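Local coordinates for thiosulfate reductase (Thermus thermophilus, PDB 2VPZ), which carries molybdenum, two molybdopterin guanine dinucleotides and a [4Fe-4S] cluster, and probably acts as an oxidoreductase reducing polysulfide or thiosulfate, at residues 64-69 with 81-86; 487-492 with 504-509; 500-505 with 562-567. All coordinates share one frame; numbering follows the deposited sequence.

Interaction 1: residues 64-69 with 81-86. With SF4 (iron/sulfur cluster), chain G; MGD (2-amino-5,6-dimercapto-7-methyl-3,7,8a,9-tetrahydro-8-oxa-1,3,9,10-tetraaza-anthracen-4-one guanosine dinucleotide), chain I.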
loop_
_atom_site.group_PDB
_atom_site.type_symbol
_atom_site.label_atom_id
_atom_site.label_comp_id
_atom_site.label_asym_id
_atom_site.label_seq_id
_atom_site.Cartn_x
_atom_site.Cartn_y
_atom_site.Cartn_z
ATOM N N LYS A 64 30.918 14.950 19.427
ATOM C CA LYS A 64 30.254 13.709 19.058
ATOM C C LYS A 64 30.702 12.556 19.952
ATOM O O LYS A 64 31.835 12.506 20.450
ATOM C CB LYS A 64 30.553 13.381 17.583
ATOM C CG LYS A 64 29.695 12.271 16.925
ATOM C CD LYS A 64 28.223 12.689 16.783
ATOM C CE LYS A 64 27.460 11.860 15.744
ATOM N NZ LYS A 64 27.054 10.516 16.251
ATOM N N VAL A 65 29.788 11.612 20.152
ATOM C CA VAL A 65 30.025 10.433 20.974
ATOM C C VAL A 65 29.469 9.244 20.173
ATOM O O VAL A 65 28.519 9.392 19.411
ATOM C CB VAL A 65 29.280 10.603 22.344
ATOM C CG1 VAL A 65 28.090 9.654 22.401
ATOM C CG2 VAL A 65 30.254 10.386 23.517
ATOM N N GLU A 66 30.033 8.060 20.322
ATOM C CA GLU A 66 29.502 6.958 19.537
ATOM C C GLU A 66 29.618 5.589 20.248
ATOM O O GLU A 66 30.448 5.429 21.143
ATOM C CB GLU A 66 30.212 6.936 18.165
ATOM C CG GLU A 66 29.349 6.545 16.928
ATOM C CD GLU A 66 28.538 7.711 16.282
ATOM O OE1 GLU A 66 29.141 8.773 15.986
ATOM O OE2 GLU A 66 27.312 7.533 16.055
ATOM N N GLY A 67 28.770 4.615 19.921
ATOM C CA GLY A 67 28.934 3.328 20.553
ATOM C C GLY A 67 30.142 2.651 19.900
ATOM O O GLY A 67 30.728 3.255 19.001
ATOM N N TYR A 68 30.585 1.478 20.355
ATOM C CA TYR A 68 31.687 0.710 19.709
ATOM C C TYR A 68 31.419 -0.824 19.742
ATOM O O TYR A 68 30.897 -1.330 20.727
ATOM C CB TYR A 68 33.127 1.127 20.196
ATOM C CG TYR A 68 33.597 0.887 21.637
ATOM C CD1 TYR A 68 34.438 -0.194 21.975
ATOM C CD2 TYR A 68 33.275 1.802 22.650
ATOM C CE1 TYR A 68 34.956 -0.347 23.300
ATOM C CE2 TYR A 68 33.777 1.660 23.966
ATOM C CZ TYR A 68 34.620 0.581 24.289
ATOM O OH TYR A 68 35.087 0.453 25.573
ATOM N N GLU A 69 31.762 -1.506 18.642
ATOM C CA GLU A 69 31.513 -2.930 18.440
ATOM C C GLU A 69 31.855 -3.930 19.590
ATOM O O GLU A 69 30.953 -4.493 20.183
ATOM C CB GLU A 69 32.063 -3.378 17.036
ATOM C CG GLU A 69 31.418 -2.639 15.776
ATOM C CD GLU A 69 30.046 -3.204 15.317
ATOM O OE1 GLU A 69 29.791 -4.401 15.595
ATOM O OE2 GLU A 69 29.254 -2.460 14.655
ATOM N N ARG A 81 19.329 9.700 24.367
ATOM C CA ARG A 81 19.894 10.258 25.602
ATOM C C ARG A 81 21.423 10.173 25.631
ATOM O O ARG A 81 22.089 11.075 26.164
ATOM C CB ARG A 81 19.267 9.564 26.830
ATOM C CG ARG A 81 17.778 9.904 26.969
ATOM C CD ARG A 81 17.008 8.964 27.912
ATOM N NE ARG A 81 17.188 7.538 27.631
ATOM C CZ ARG A 81 17.782 6.650 28.427
ATOM N NH1 ARG A 81 18.273 7.017 29.596
ATOM N NH2 ARG A 81 17.902 5.384 28.027
ATOM N N GLY A 82 21.978 9.106 25.060
ATOM C CA GLY A 82 23.417 8.940 25.003
ATOM C C GLY A 82 24.028 9.954 24.050
ATOM O O GLY A 82 25.078 10.559 24.335
ATOM N N GLN A 83 23.357 10.181 22.916
ATOM C CA GLN A 83 23.802 11.145 21.899
ATOM C C GLN A 83 23.769 12.615 22.370
ATOM O O GLN A 83 24.677 13.384 22.053
ATOM C CB GLN A 83 22.996 11.016 20.590
ATOM C CG GLN A 83 23.130 9.687 19.797
ATOM C CD GLN A 83 24.430 9.562 18.983
ATOM O OE1 GLN A 83 24.692 8.531 18.356
ATOM N NE2 GLN A 83 25.251 10.625 18.989
ATOM N N GLY A 84 22.740 13.001 23.119
ATOM C CA GLY A 84 22.642 14.360 23.616
ATOM C C GLY A 84 23.269 14.641 24.970
ATOM O O GLY A 84 23.500 15.794 25.341
ATOM N N ALA A 85 23.594 13.595 25.711
ATOM C CA ALA A 85 24.213 13.720 27.046
ATOM C C ALA A 85 25.368 14.717 27.221
ATOM O O ALA A 85 25.523 15.332 28.263
ATOM C CB ALA A 85 24.635 12.302 27.602
ATOM N N PRO A 86 26.218 14.871 26.203
ATOM C CA PRO A 86 27.291 15.856 26.406
ATOM C C PRO A 86 26.946 17.352 26.584
ATOM O O PRO A 86 27.777 18.091 27.108
ATOM C CB PRO A 86 28.215 15.646 25.201
ATOM C CG PRO A 86 28.075 14.165 24.909
ATOM C CD PRO A 86 26.606 13.859 25.196
HETATM FE FE1 SF4 G . 23.340 3.904 27.431
HETATM FE FE2 SF4 G . 21.285 5.472 26.499
HETATM FE FE3 SF4 G . 21.742 5.186 29.194
HETATM FE FE4 SF4 G . 23.487 6.657 27.684
HETATM S S1 SF4 G . 21.273 7.160 28.061
HETATM S S2 SF4 G . 24.041 5.077 29.294
HETATM S S3 SF4 G . 23.446 5.478 25.720
HETATM S S4 SF4 G . 21.083 3.512 27.728
HETATM P PB MGD I . 7.078 -0.181 34.185
HETATM O O1B MGD I . 6.634 0.557 35.385
HETATM O O2B MGD I . 7.065 -1.625 34.162
HETATM O O3B MGD I . 8.511 0.516 34.044
HETATM O O3A MGD I . 10.618 1.573 33.085
HETATM P PA MGD I . 9.874 0.196 33.276
HETATM O O1A MGD I . 10.831 -0.584 34.050
HETATM O O2A MGD I . 9.615 -0.377 31.965
HETATM O "O5'" MGD I . 6.259 0.279 32.943
HETATM C "C5'" MGD I . 5.624 1.532 32.679
HETATM C "C4'" MGD I . 4.326 1.033 32.066
HETATM O "O4'" MGD I . 3.687 0.433 33.181
HETATM C "C3'" MGD I . 3.311 2.082 31.539
HETATM O "O3'" MGD I . 2.839 1.732 30.212
HETATM C "C2'" MGD I . 2.112 2.018 32.519
HETATM O "O2'" MGD I . 0.906 1.943 31.769
HETATM C "C1'" MGD I . 2.264 0.636 33.104
HETATM N N9 MGD I . 1.403 0.234 34.250
HETATM C C8 MGD I . 0.920 1.051 35.238
HETATM N N7 MGD I . 0.155 0.361 36.131
HETATM C C5 MGD I . 0.125 -0.925 35.695
HETATM C C6 MGD I . -0.568 -2.159 36.120
HETATM O O6 MGD I . -1.226 -2.107 37.165
HETATM N N1 MGD I . -0.382 -3.280 35.426
HETATM C C2 MGD I . 0.361 -3.311 34.287
HETATM N N2 MGD I . 0.519 -4.496 33.597
HETATM N N3 MGD I . 1.026 -2.209 33.821
HETATM C C4 MGD I . 0.951 -1.012 34.465
HETATM C C10 MGD I . 11.378 2.328 34.005
HETATM C C11 MGD I . 12.798 1.974 33.702
HETATM O O11 MGD I . 13.128 2.524 32.418
HETATM C C12 MGD I . 13.784 2.281 34.859
HETATM S S12 MGD I . 13.501 1.745 36.429
HETATM C C13 MGD I . 14.952 2.996 34.681
HETATM S S13 MGD I . 16.052 3.194 35.967
HETATM C C14 MGD I . 15.298 3.590 33.340
HETATM N N15 MGD I . 15.100 4.985 33.201
HETATM C C16 MGD I . 14.901 5.559 31.972
HETATM C C17 MGD I . 14.727 7.034 31.721
HETATM O O17 MGD I . 14.820 7.841 32.688
HETATM N N18 MGD I . 14.559 7.491 30.434
HETATM C C19 MGD I . 14.456 6.579 29.433
HETATM N N19 MGD I . 14.210 7.055 28.228
HETATM N N20 MGD I . 14.554 5.212 29.547
HETATM C C21 MGD I . 14.817 4.696 30.787
HETATM N N22 MGD I . 14.909 3.395 31.008
HETATM C C23 MGD I . 14.594 2.793 32.261
HETATM O O HOH W 1 26.685 12.580 20.063
#

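Interaction 2: residues 487-492 with 504-509. With MGD (2-amino-5,6-dimercapto-7-methyl-3,7,8a,9-tetrahydro-8-oxa-1,3,9,10-tetraaza-anthracen-4-one guanosine dinucleotide), chain H.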
loop_
_atom_site.group_PDB
_atom_site.type_symbol
_atom_site.label_atom_id
_atom_site.label_comp_id
_atom_site.label_asym_id
_atom_site.label_seq_id
_atom_site.Cartn_x
_atom_site.Cartn_y
_atom_site.Cartn_z
ATOM N N GLU A 487 34.872 14.866 31.731
ATOM C CA GLU A 487 36.057 15.578 32.287
ATOM C C GLU A 487 36.612 14.837 33.520
ATOM O O GLU A 487 37.416 15.393 34.286
ATOM C CB GLU A 487 35.644 17.010 32.778
ATOM C CG GLU A 487 34.616 17.850 31.947
ATOM C CD GLU A 487 34.054 19.092 32.696
ATOM O OE1 GLU A 487 33.286 18.904 33.665
ATOM O OE2 GLU A 487 34.387 20.246 32.313
ATOM N N ARG A 488 36.262 13.566 33.646
ATOM C CA ARG A 488 36.541 12.768 34.853
ATOM C C ARG A 488 36.999 11.281 34.699
ATOM O O ARG A 488 36.683 10.645 33.701
ATOM C CB ARG A 488 35.190 12.854 35.657
ATOM C CG ARG A 488 34.953 11.940 36.860
ATOM C CD ARG A 488 33.556 11.211 36.870
ATOM N NE ARG A 488 32.379 12.089 37.004
ATOM C CZ ARG A 488 31.116 11.689 37.149
ATOM N NH1 ARG A 488 30.806 10.411 37.189
ATOM N NH2 ARG A 488 30.149 12.598 37.241
ATOM N N TYR A 489 37.777 10.766 35.656
ATOM C CA TYR A 489 38.167 9.323 35.696
ATOM C C TYR A 489 37.213 8.776 36.780
ATOM O O TYR A 489 36.837 9.508 37.697
ATOM C CB TYR A 489 39.579 9.021 36.251
ATOM C CG TYR A 489 40.742 8.836 35.279
ATOM C CD1 TYR A 489 41.776 9.777 35.243
ATOM C CD2 TYR A 489 40.833 7.721 34.421
ATOM C CE1 TYR A 489 42.875 9.637 34.390
ATOM C CE2 TYR A 489 41.938 7.564 33.545
ATOM C CZ TYR A 489 42.960 8.531 33.537
ATOM O OH TYR A 489 44.051 8.401 32.703
ATOM N N ASP A 490 36.814 7.517 36.680
ATOM C CA ASP A 490 35.991 6.878 37.721
ATOM C C ASP A 490 36.550 5.455 37.957
ATOM O O ASP A 490 37.229 4.905 37.085
ATOM C CB ASP A 490 34.490 6.768 37.338
ATOM C CG ASP A 490 33.649 7.997 37.770
ATOM O OD1 ASP A 490 33.697 8.356 38.963
ATOM O OD2 ASP A 490 32.946 8.583 36.918
ATOM N N ASP A 491 36.307 4.900 39.151
ATOM C CA ASP A 491 36.718 3.518 39.492
ATOM C C ASP A 491 35.971 2.667 38.406
ATOM O O ASP A 491 34.925 3.094 37.896
ATOM C CB ASP A 491 36.226 3.179 40.939
ATOM C CG ASP A 491 36.736 1.789 41.467
ATOM O OD1 ASP A 491 37.449 1.069 40.738
ATOM O OD2 ASP A 491 36.397 1.443 42.633
ATOM N N PHE A 492 36.516 1.510 38.051
ATOM C CA PHE A 492 35.944 0.623 37.027
ATOM C C PHE A 492 34.494 0.217 37.203
ATOM O O PHE A 492 33.960 0.201 38.316
ATOM C CB PHE A 492 36.774 -0.661 36.834
ATOM C CG PHE A 492 38.242 -0.454 36.577
ATOM C CD1 PHE A 492 39.105 -0.172 37.642
ATOM C CD2 PHE A 492 38.761 -0.538 35.289
ATOM C CE1 PHE A 492 40.472 0.040 37.435
ATOM C CE2 PHE A 492 40.136 -0.327 35.054
ATOM C CZ PHE A 492 40.991 -0.026 36.138
ATOM N N LEU A 504 36.332 0.961 31.431
ATOM C CA LEU A 504 37.129 2.085 31.939
ATOM C C LEU A 504 36.837 3.417 31.203
ATOM O O LEU A 504 36.808 3.450 29.968
ATOM C CB LEU A 504 38.658 1.806 31.856
ATOM C CG LEU A 504 39.718 2.710 32.545
ATOM C CD1 LEU A 504 40.300 3.773 31.589
ATOM C CD2 LEU A 504 39.108 3.382 33.794
ATOM N N ARG A 505 36.591 4.487 31.964
ATOM C CA ARG A 505 36.372 5.818 31.407
ATOM C C ARG A 505 37.582 6.709 31.766
ATOM O O ARG A 505 38.075 6.733 32.916
ATOM C CB ARG A 505 35.038 6.480 31.844
ATOM C CG ARG A 505 35.006 7.221 33.196
ATOM C CD ARG A 505 33.907 8.325 33.269
ATOM N NE ARG A 505 32.588 7.889 32.830
ATOM C CZ ARG A 505 31.489 7.811 33.583
ATOM N NH1 ARG A 505 31.530 8.149 34.857
ATOM N NH2 ARG A 505 30.337 7.378 33.058
ATOM N N THR A 506 38.058 7.415 30.736
ATOM C CA THR A 506 39.209 8.309 30.746
ATOM C C THR A 506 38.764 9.750 30.425
ATOM O O THR A 506 37.829 9.952 29.647
ATOM C CB THR A 506 40.242 7.818 29.667
ATOM O OG1 THR A 506 40.823 6.573 30.066
ATOM C CG2 THR A 506 41.326 8.866 29.408
ATOM N N PRO A 507 39.390 10.774 31.070
ATOM C CA PRO A 507 38.915 12.120 30.704
ATOM C C PRO A 507 39.050 12.389 29.183
ATOM O O PRO A 507 39.986 11.888 28.545
ATOM C CB PRO A 507 39.811 13.068 31.491
ATOM C CG PRO A 507 40.330 12.269 32.675
ATOM C CD PRO A 507 40.178 10.788 32.313
ATOM N N ALA A 508 38.124 13.159 28.615
ATOM C CA ALA A 508 38.226 13.561 27.205
ATOM C C ALA A 508 38.930 14.944 27.178
ATOM O O ALA A 508 39.468 15.353 26.145
ATOM C CB ALA A 508 36.813 13.643 26.528
ATOM N N HIS A 509 38.942 15.623 28.326
ATOM C CA HIS A 509 39.566 16.957 28.516
ATOM C C HIS A 509 39.473 17.333 30.015
ATOM O O HIS A 509 38.683 16.708 30.717
ATOM C CB HIS A 509 38.895 18.043 27.588
ATOM C CG HIS A 509 37.535 18.510 28.015
ATOM N ND1 HIS A 509 36.410 18.288 27.279
ATOM C CD2 HIS A 509 37.136 19.256 29.059
ATOM C CE1 HIS A 509 35.370 18.872 27.847
ATOM N NE2 HIS A 509 35.786 19.472 28.940
HETATM P PB MGD H . 17.362 12.220 38.346
HETATM O O1B MGD H . 16.068 12.971 38.284
HETATM O O2B MGD H . 18.157 12.017 37.092
HETATM O O3B MGD H . 16.981 10.892 39.180
HETATM O O3A MGD H . 16.369 8.896 40.570
HETATM P PA MGD H . 17.553 9.947 40.367
HETATM O O1A MGD H . 18.842 9.409 39.768
HETATM O O2A MGD H . 17.587 10.755 41.615
HETATM O "O5'" MGD H . 18.342 12.950 39.327
HETATM C "C5'" MGD H . 19.750 12.994 39.095
HETATM C "C4'" MGD H . 20.289 14.140 39.951
HETATM O "O4'" MGD H . 21.691 13.930 39.829
HETATM C "C3'" MGD H . 20.024 15.528 39.428
HETATM O "O3'" MGD H . 20.114 16.396 40.565
HETATM C "C2'" MGD H . 21.204 15.731 38.464
HETATM O "O2'" MGD H . 21.389 17.113 38.306
HETATM C "C1'" MGD H . 22.369 15.058 39.194
HETATM N N9 MGD H . 23.559 14.576 38.396
HETATM C C8 MGD H . 23.539 14.080 37.158
HETATM N N7 MGD H . 24.756 13.691 36.714
HETATM C C5 MGD H . 25.630 13.889 37.724
HETATM C C6 MGD H . 27.117 13.648 37.994
HETATM O O6 MGD H . 27.914 13.183 37.105
HETATM N N1 MGD H . 27.562 14.001 39.245
HETATM C C2 MGD H . 26.770 14.535 40.226
HETATM N N2 MGD H . 27.237 14.884 41.464
HETATM N N3 MGD H . 25.462 14.727 40.011
HETATM C C4 MGD H . 24.816 14.466 38.826
HETATM C C10 MGD H . 16.284 7.661 39.793
HETATM C C11 MGD H . 15.238 6.807 40.426
HETATM O O11 MGD H . 14.138 7.678 40.697
HETATM C C12 MGD H . 14.793 5.601 39.685
HETATM S S12 MGD H . 15.907 4.479 39.023
HETATM C C13 MGD H . 13.505 5.281 39.558
HETATM S S13 MGD H . 12.884 3.989 38.715
HETATM C C14 MGD H . 12.399 5.962 40.154
HETATM N N15 MGD H . 11.577 6.576 39.072
HETATM C C16 MGD H . 10.615 7.442 39.533
HETATM C C17 MGD H . 9.343 7.773 38.884
HETATM O O17 MGD H . 9.050 7.282 37.753
HETATM N N18 MGD H . 8.505 8.589 39.525
HETATM C C19 MGD H . 8.771 9.127 40.731
HETATM N N19 MGD H . 7.921 10.014 41.332
HETATM N N20 MGD H . 9.902 8.829 41.375
HETATM C C21 MGD H . 10.846 8.051 40.857
HETATM N N22 MGD H . 11.991 7.843 41.515
HETATM C C23 MGD H . 13.005 6.920 41.134
HETATM O O HOH W 2 36.216 3.688 35.126
#

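Interaction 3: residues 500-505 with 562-567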
loop_
_atom_site.group_PDB
_atom_site.type_symbol
_atom_site.label_atom_id
_atom_site.label_comp_id
_atom_site.label_asym_id
_atom_site.label_seq_id
_atom_site.Cartn_x
_atom_site.Cartn_y
_atom_site.Cartn_z
ATOM N N PRO A 500 31.028 -11.955 31.363
ATOM C CA PRO A 500 31.352 -10.829 32.260
ATOM C C PRO A 500 32.372 -9.853 31.682
ATOM O O PRO A 500 33.298 -10.299 31.021
ATOM C CB PRO A 500 31.901 -11.485 33.531
ATOM C CG PRO A 500 31.515 -12.936 33.456
ATOM C CD PRO A 500 31.409 -13.244 31.958
ATOM N N PHE A 501 32.239 -8.548 31.921
ATOM C CA PHE A 501 33.219 -7.603 31.420
ATOM C C PHE A 501 33.521 -6.413 32.335
ATOM O O PHE A 501 32.785 -6.134 33.290
ATOM C CB PHE A 501 32.897 -7.156 29.961
ATOM C CG PHE A 501 31.525 -6.488 29.776
ATOM C CD1 PHE A 501 31.403 -5.090 29.735
ATOM C CD2 PHE A 501 30.360 -7.261 29.638
ATOM C CE1 PHE A 501 30.141 -4.458 29.561
ATOM C CE2 PHE A 501 29.086 -6.658 29.463
ATOM C CZ PHE A 501 28.978 -5.251 29.426
ATOM N N ILE A 502 34.616 -5.724 32.049
ATOM C CA ILE A 502 35.095 -4.583 32.817
ATOM C C ILE A 502 35.265 -3.355 31.898
ATOM O O ILE A 502 35.861 -3.462 30.820
ATOM C CB ILE A 502 36.472 -4.959 33.505
ATOM C CG1 ILE A 502 36.308 -6.228 34.334
ATOM C CG2 ILE A 502 36.997 -3.780 34.362
ATOM C CD1 ILE A 502 37.629 -6.862 34.848
ATOM N N GLN A 503 34.727 -2.205 32.303
ATOM C CA GLN A 503 34.857 -0.981 31.496
ATOM C C GLN A 503 35.654 0.117 32.209
ATOM O O GLN A 503 35.633 0.197 33.434
ATOM C CB GLN A 503 33.485 -0.421 31.097
ATOM C CG GLN A 503 32.370 -1.427 30.860
ATOM C CD GLN A 503 31.127 -0.820 30.209
ATOM O OE1 GLN A 503 30.667 -1.282 29.166
ATOM N NE2 GLN A 503 30.588 0.231 30.824
ATOM N N LEU A 504 36.332 0.961 31.431
ATOM C CA LEU A 504 37.129 2.085 31.939
ATOM C C LEU A 504 36.837 3.417 31.203
ATOM O O LEU A 504 36.808 3.450 29.968
ATOM C CB LEU A 504 38.658 1.806 31.856
ATOM C CG LEU A 504 39.718 2.710 32.545
ATOM C CD1 LEU A 504 40.300 3.773 31.589
ATOM C CD2 LEU A 504 39.108 3.382 33.794
ATOM N N ARG A 505 36.591 4.487 31.964
ATOM C CA ARG A 505 36.372 5.818 31.407
ATOM C C ARG A 505 37.582 6.709 31.766
ATOM O O ARG A 505 38.075 6.733 32.916
ATOM C CB ARG A 505 35.038 6.480 31.844
ATOM C CG ARG A 505 35.006 7.221 33.196
ATOM C CD ARG A 505 33.907 8.325 33.269
ATOM N NE ARG A 505 32.588 7.889 32.830
ATOM C CZ ARG A 505 31.489 7.811 33.583
ATOM N NH1 ARG A 505 31.530 8.149 34.857
ATOM N NH2 ARG A 505 30.337 7.378 33.058
ATOM N N GLY A 562 39.201 -0.140 25.768
ATOM C CA GLY A 562 38.169 0.393 26.655
ATOM C C GLY A 562 37.403 -0.506 27.611
ATOM O O GLY A 562 37.133 -0.141 28.784
ATOM N N THR A 563 37.051 -1.682 27.112
ATOM C CA THR A 563 36.318 -2.782 27.774
ATOM C C THR A 563 37.135 -4.115 27.843
ATOM O O THR A 563 37.909 -4.390 26.937
ATOM C CB THR A 563 35.009 -3.179 27.008
ATOM O OG1 THR A 563 34.319 -2.031 26.580
ATOM C CG2 THR A 563 34.101 -4.064 27.899
ATOM N N LEU A 564 36.940 -4.918 28.895
ATOM C CA LEU A 564 37.599 -6.229 29.030
ATOM C C LEU A 564 36.550 -7.363 29.337
ATOM O O LEU A 564 35.796 -7.254 30.333
ATOM C CB LEU A 564 38.762 -6.204 30.093
ATOM C CG LEU A 564 39.708 -7.429 30.325
ATOM C CD1 LEU A 564 41.206 -7.031 30.393
ATOM C CD2 LEU A 564 39.304 -8.192 31.616
ATOM N N VAL A 565 36.455 -8.365 28.445
ATOM C CA VAL A 565 35.565 -9.550 28.545
ATOM C C VAL A 565 36.398 -10.754 29.051
ATOM O O VAL A 565 37.529 -11.021 28.586
ATOM C CB VAL A 565 34.858 -9.997 27.165
ATOM C CG1 VAL A 565 33.701 -11.017 27.452
ATOM C CG2 VAL A 565 34.305 -8.771 26.420
ATOM N N GLN A 566 35.810 -11.435 30.035
ATOM C CA GLN A 566 36.350 -12.583 30.724
ATOM C C GLN A 566 35.529 -13.847 30.528
ATOM O O GLN A 566 34.395 -13.804 30.041
ATOM C CB GLN A 566 36.395 -12.304 32.220
ATOM C CG GLN A 566 37.270 -11.196 32.684
ATOM C CD GLN A 566 37.428 -11.284 34.172
ATOM O OE1 GLN A 566 36.630 -11.997 34.797
ATOM N NE2 GLN A 566 38.416 -10.612 34.750
ATOM N N ARG A 567 36.062 -14.994 30.925
ATOM C CA ARG A 567 35.269 -16.176 30.741
ATOM C C ARG A 567 34.412 -16.544 31.949
ATOM O O ARG A 567 34.863 -16.504 33.109
ATOM C CB ARG A 567 36.097 -17.390 30.292
ATOM C CG ARG A 567 35.247 -18.438 29.571
ATOM C CD ARG A 567 36.102 -19.635 29.167
ATOM N NE ARG A 567 37.175 -19.254 28.241
ATOM C CZ ARG A 567 38.474 -19.172 28.529
ATOM N NH1 ARG A 567 38.934 -19.444 29.742
ATOM N NH2 ARG A 567 39.331 -18.803 27.572
#

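Interaction 1: residues 64-69 with 81-86
Val65 and Gln83 are joined by a water rather than by any clear direct hydrogen bond: it accepts from Val65 N at 3.3 Å and donates to Gln83 O at 2.9 Å, tying the strand that carries Val65 to the short helix 80-84 through their backbones. Beside this bridge Val65 leans on the helix backbone, its CG1 lying 3.7 Å from Gly82 O. Gln83 bends at its second torsion (chi2 -77°), carrying its amide carbon toward the strand, and the end of the Gln83 side chain lies beside the Lys64-Glu66 pair. Those two, with Val65 between them on the strand, form a salt bridge of 2.7 Å from Lys64 NZ to Glu66 OE1, the ammonium meeting the carboxylate on its syn side. Another protein chain of the assembly packs on Lys64 and Gln83.

Gly82 and Arg81 of the helix face the cofactors, as befits the Fe4S4 domain of molybdopterin oxidoreductases. Gly82 CA comes within 3.5 Å of the cluster iron FE4, and a CB at this position would collide with S3, so a side chain would not fit. The Arg81 guanidinium is a flat layer with S1 of the cluster over one face, toward the rim, and C19 of the chain I pterin 3.4 Å above the plane on the opposite face, over the centre. Arg81 NH1 donates to Thr630, which helps fix the group's rotation. An alanine in place of Arg81 would probably leave a gap between cluster and pterin, with Thr630 robbed of its donor. The positive charge between the two redox groups would be expected to influence the cluster's potential, and the layered packing is consistent with electron transfer between cluster and pterin.

Interaction 2: residues 487-492 with 504-509
Tyr489 and Pro507 form the close-packed part of this contact: Pro507 CD sits over the middle of the phenol ring, 3.4 Å from its centroid and only 8° off the ring normal, a CH-pi contact in which the two side chains cross at about a right angle. Thr506 lies alongside the same tyrosine, and Arg505 O approaches its CD2 at 3.3 Å. The phenol oxygen is hydrogen-bonded to Lys559. Tight as it is, this packing lies on an edge where Thr506 and Pro507 are partly exposed, whereas the salt-bridge side is buried. Both segments are irregular and run antiparallel, carrying on from the base of the hairpin of strands 493-495 and 501-503, and they belong to the molybdopterin-binding part of the chain. On their cofactor side Arg488, Asp490 and Arg505 make a salt-bridge network. Asp490 OD2 is approached by both Arg488 NH1 (2.8 Å) and Arg505 NH1 (2.5 Å), which lie close to each other, though its modelled position is doubtful. The carboxylate probably offsets the repulsion of the two NH1 groups, and Glu45 gives Arg505 a second acid. Arg488 also reaches guanine O6 of the chain H cofactor through NH2, by a bond modelled as very short.

Packing is looser where Phe492 CE2 stands 4.0 Å from Leu504 CG. At the other end Glu487 CA makes a CA-H...O contact of 3.3 Å with His509 O, and the Glu487 carboxylate pairs with Arg94.

Interaction 3: residues 500-505 with 562-567
Gly562 meets Leu504 at the start of the pairing, its carbonyl oxygen accepting from Leu504 N at 3.0 Å. Thr563 comes next, opposite Gln503 in a non-hydrogen-bonded pair. With its CG2 anti to the backbone N, this methyl reaches Phe501 CD1 at 3.4 Å, while the hydroxyl is hydrogen-bonded to Tyr68; Gln503 on the same face gives its amide to Arg50 O. Leu564 turns to the other face. Its N donates to Ile502 O at 2.6 Å, and the return bond from Ile502 N to Leu564 O completes the hydrogen-bonded pair, although the position of that oxygen is less certain. The two side chains lie side by side, pointing the same way, CD2 of Leu564 being 3.9 Å from CD1 of Ile502. This is the antiparallel edge of a three-stranded sheet, in which strand 501-503 is the middle strand and 493-495 lies beyond it. Val565 returns to the face of Phe501, with CG2 4.1 Å from Phe501 CB. Gln566 then closes the pairing through a nearly straight bond (171°) from its N to Pro500 O, and its side-chain amide, hydrogen-bonded to Tyr370 O, passes 3.8 Å from Ile502 CD1 at NE2.

How the interactions relate
Along the chain interaction 1 comes first and is complete before the other two begin; interactions 2 and 3 share Leu504 and Arg505, where the sheet strand 501-503 passes into the loop 504-509. Their centres lie about 15 Å apart, and Phe492 of interaction 2 packs on Ile502 of interaction 3. Interaction 1, on the edge strand 62-67 of another antiparallel sheet, is centred about 15 Å from interaction 2 and 18 Å from interaction 3, to which a probable hydrogen bond between Tyr68 and Thr563 connects it. Interactions 1 and 2 lie in separate family regions, Fe4S4 and molybdopterin oxidoreductase, and do not touch, with Arg81 and Arg488 serving different dinucleotides.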